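Local coordinates for protein rhamnonate dehydratase (Gibberella zeae PH-1, PDB 3FXG) that probably dehydrates L-rhamnonate to a 2-keto-3-deoxy sugar acid, as a magnesium-dependent lyase of the enolase superfamily, at residues A[6-14]-A[98-107]. Residues are numbered along the deposited sequence; the frame is centred on the assembly and turned at random.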
# COMPACT_ATOMS: atom_id res chain seq x y z
N LYS A 6 -51.23 0.41 -16.71
CA LYS A 6 -51.97 0.31 -15.46
C LYS A 6 -52.03 1.62 -14.68
O LYS A 6 -51.03 2.33 -14.56
CB LYS A 6 -51.34 -0.79 -14.59
CG LYS A 6 -52.13 -1.16 -13.34
CD LYS A 6 -51.41 -2.26 -12.57
CE LYS A 6 -52.23 -2.74 -11.38
NZ LYS A 6 -52.56 -1.63 -10.43
N ASP A 7 -53.22 1.94 -14.18
CA ASP A 7 -53.41 3.15 -13.38
C ASP A 7 -53.19 2.68 -11.95
O ASP A 7 -54.10 2.13 -11.33
CB ASP A 7 -54.83 3.68 -13.54
CG ASP A 7 -55.04 5.01 -12.83
OD1 ASP A 7 -56.21 5.43 -12.68
OD2 ASP A 7 -54.03 5.63 -12.42
N PHE A 8 -51.98 2.86 -11.44
CA PHE A 8 -51.62 2.42 -10.10
C PHE A 8 -52.09 3.37 -9.01
O PHE A 8 -51.93 4.58 -9.13
CB PHE A 8 -50.10 2.26 -10.00
CG PHE A 8 -49.66 1.04 -9.23
CD1 PHE A 8 -49.58 -0.20 -9.86
CD2 PHE A 8 -49.35 1.12 -7.88
CE1 PHE A 8 -49.18 -1.34 -9.16
CE2 PHE A 8 -48.95 -0.01 -7.17
CZ PHE A 8 -48.87 -1.24 -7.81
N PRO A 9 -52.69 2.84 -7.94
CA PRO A 9 -53.17 3.70 -6.85
C PRO A 9 -52.03 4.40 -6.12
O PRO A 9 -50.96 3.82 -5.92
CB PRO A 9 -53.94 2.73 -5.96
CG PRO A 9 -53.23 1.42 -6.18
CD PRO A 9 -53.00 1.42 -7.67
N LYS A 10 -52.26 5.65 -5.73
CA LYS A 10 -51.26 6.44 -5.01
C LYS A 10 -51.43 6.21 -3.50
O LYS A 10 -52.43 5.63 -3.07
CB LYS A 10 -51.45 7.93 -5.30
CG LYS A 10 -51.27 8.34 -6.76
CD LYS A 10 -49.84 8.15 -7.22
CE LYS A 10 -49.52 9.08 -8.40
NZ LYS A 10 -50.43 8.87 -9.55
N ILE A 11 -50.46 6.67 -2.72
CA ILE A 11 -50.54 6.53 -1.27
C ILE A 11 -51.55 7.55 -0.74
O ILE A 11 -51.44 8.74 -1.03
CB ILE A 11 -49.19 6.79 -0.59
CG1 ILE A 11 -48.19 5.70 -0.99
CG2 ILE A 11 -49.36 6.83 0.93
CD1 ILE A 11 -46.76 5.98 -0.53
N LYS A 12 -52.51 7.07 0.03
CA LYS A 12 -53.55 7.92 0.58
C LYS A 12 -53.29 8.31 2.03
O LYS A 12 -53.48 9.47 2.41
CB LYS A 12 -54.90 7.20 0.48
CG LYS A 12 -56.07 7.96 1.08
CD LYS A 12 -57.36 7.16 0.96
CE LYS A 12 -58.54 7.93 1.53
NZ LYS A 12 -59.83 7.19 1.35
N ALA A 13 -52.87 7.34 2.84
CA ALA A 13 -52.61 7.61 4.25
C ALA A 13 -51.62 6.64 4.87
O ALA A 13 -51.36 5.56 4.33
CB ALA A 13 -53.93 7.56 5.02
N ILE A 14 -51.07 7.04 6.00
CA ILE A 14 -50.13 6.20 6.73
C ILE A 14 -50.50 6.26 8.21
O ILE A 14 -50.77 7.33 8.76
CB ILE A 14 -48.66 6.66 6.54
CG1 ILE A 14 -47.72 5.74 7.33
CG2 ILE A 14 -48.49 8.10 6.98
CD1 ILE A 14 -46.25 5.89 6.95
N GLU A 98 -43.86 11.12 6.89
CA GLU A 98 -45.16 11.14 6.24
C GLU A 98 -45.23 12.11 5.05
O GLU A 98 -45.87 11.82 4.05
CB GLU A 98 -46.27 11.49 7.24
CG GLU A 98 -47.67 11.32 6.68
CD GLU A 98 -48.76 11.46 7.73
OE1 GLU A 98 -48.50 11.18 8.92
OE2 GLU A 98 -49.89 11.82 7.36
N ARG A 99 -44.54 13.24 5.17
CA ARG A 99 -44.54 14.25 4.12
C ARG A 99 -44.06 13.76 2.75
O ARG A 99 -44.47 14.28 1.72
CB ARG A 99 -43.68 15.45 4.54
CG ARG A 99 -42.17 15.20 4.50
CD ARG A 99 -41.41 16.39 5.10
NE ARG A 99 -41.61 16.47 6.55
CZ ARG A 99 -41.34 17.55 7.29
NH1 ARG A 99 -40.86 18.64 6.71
NH2 ARG A 99 -41.54 17.53 8.60
N PHE A 100 -43.19 12.75 2.74
CA PHE A 100 -42.67 12.22 1.48
C PHE A 100 -43.56 11.15 0.87
O PHE A 100 -43.48 10.86 -0.32
CB PHE A 100 -41.28 11.62 1.71
CG PHE A 100 -40.31 12.55 2.36
CD1 PHE A 100 -39.79 13.63 1.66
CD2 PHE A 100 -39.94 12.37 3.69
CE1 PHE A 100 -38.90 14.51 2.27
CE2 PHE A 100 -39.05 13.25 4.31
CZ PHE A 100 -38.53 14.32 3.59
N LEU A 101 -44.44 10.58 1.70
CA LEU A 101 -45.30 9.50 1.26
C LEU A 101 -46.69 9.84 0.73
O LEU A 101 -47.12 9.29 -0.27
CB LEU A 101 -45.44 8.49 2.40
CG LEU A 101 -44.12 8.03 3.03
CD1 LEU A 101 -44.41 7.23 4.29
CD2 LEU A 101 -43.33 7.20 2.02
N ILE A 102 -47.39 10.74 1.42
CA ILE A 102 -48.75 11.08 0.99
C ILE A 102 -48.82 11.60 -0.44
O ILE A 102 -48.12 12.55 -0.80
CB ILE A 102 -49.39 12.13 1.94
CG1 ILE A 102 -49.28 11.67 3.39
CG2 ILE A 102 -50.86 12.31 1.57
CD1 ILE A 102 -49.86 10.30 3.67
N GLY A 103 -49.65 10.96 -1.25
CA GLY A 103 -49.82 11.36 -2.64
C GLY A 103 -48.80 10.77 -3.60
O GLY A 103 -48.91 10.96 -4.82
N ALA A 104 -47.82 10.04 -3.08
CA ALA A 104 -46.78 9.44 -3.92
C ALA A 104 -47.18 8.11 -4.53
O ALA A 104 -48.07 7.42 -4.04
CB ALA A 104 -45.50 9.27 -3.10
N ASP A 105 -46.51 7.75 -5.62
CA ASP A 105 -46.74 6.48 -6.30
C ASP A 105 -45.90 5.50 -5.50
O ASP A 105 -44.68 5.64 -5.42
CB ASP A 105 -46.23 6.54 -7.74
CG ASP A 105 -46.64 5.33 -8.56
OD1 ASP A 105 -46.51 4.19 -8.06
OD2 ASP A 105 -47.07 5.51 -9.72
N PRO A 106 -46.54 4.49 -4.88
CA PRO A 106 -45.80 3.50 -4.09
C PRO A 106 -44.75 2.69 -4.86
O PRO A 106 -43.92 2.02 -4.25
CB PRO A 106 -46.90 2.63 -3.50
CG PRO A 106 -47.96 2.69 -4.56
CD PRO A 106 -47.97 4.15 -4.94
N ARG A 107 -44.79 2.76 -6.18
CA ARG A 107 -43.81 2.03 -6.99
C ARG A 107 -42.49 2.78 -7.04
O ARG A 107 -41.47 2.22 -7.48
CB ARG A 107 -44.35 1.82 -8.41
CG ARG A 107 -45.52 0.84 -8.47
CD ARG A 107 -46.13 0.80 -9.87
NE ARG A 107 -46.57 2.13 -10.29
CZ ARG A 107 -47.12 2.40 -11.47
NH1 ARG A 107 -47.29 1.44 -12.36
NH2 ARG A 107 -47.49 3.64 -11.76
O HOH W 1 -48.27 2.11 -14.95
O HOH W 2 -49.60 4.67 -13.12
O HOH W 3 -50.10 6.32 -10.06
O HOH W 4 -47.59 7.87 -10.73
O HOH W 5 -51.95 9.80 6.84
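In the N-terminal capping domain of the enolase fold, the start of strand 11-19 and the residues before it, Lys-6 to Lys-10, pack against the chain leaving helix 86-101, where Leu-101 to Ala-104 form a type II beta turn. Ile-11 is held by the turn through both its N and its O: the N donates to Ala-104 O (2.8 Å, nearly straight), while the carbonyl O accepts from Gly-103 N at 2.9 Å. Its side chain packs against a carbonyl of the turn, CD1 3.3 Å from Leu-101 O, and also touches Ile-71 of strand 66-73. Further along, Ile-14 CD1 meets Leu-101 CD1 at 3.5 Å. Ile-14 CG2 lies 3.3 Å from Glu-98 CG; Glu-98 OE1 is engaged by His-94.

At the other end, Arg-107 lies over one face of the Phe-8 ring, CD centred on it in a CH-pi contact (3.5 Å to the centroid). Because the chain bends at chi3 (-58°), the guanidinium then runs on nearly parallel to the ring, 9° from its plane, and covers Phe-8 CB. Pro-106 CG adds contact at the ring edge. Asp-105 fixes this posture, taking NE and NH2 of Arg-107 side-on, one to each carboxylate oxygen; its OD1 also accepts a hydrogen bond from Arg-107 N, closing an Asx turn. Glu-150 of a second subunit forms a salt bridge with NH1, so the arrangement borders a subunit interface. Waters bridge the segments: one links Lys-6 O to Arg-107 NH1, and another, accepting from Lys-10 NZ at 2.6 Å, donates to Phe-8 O and Asp-105 OD2.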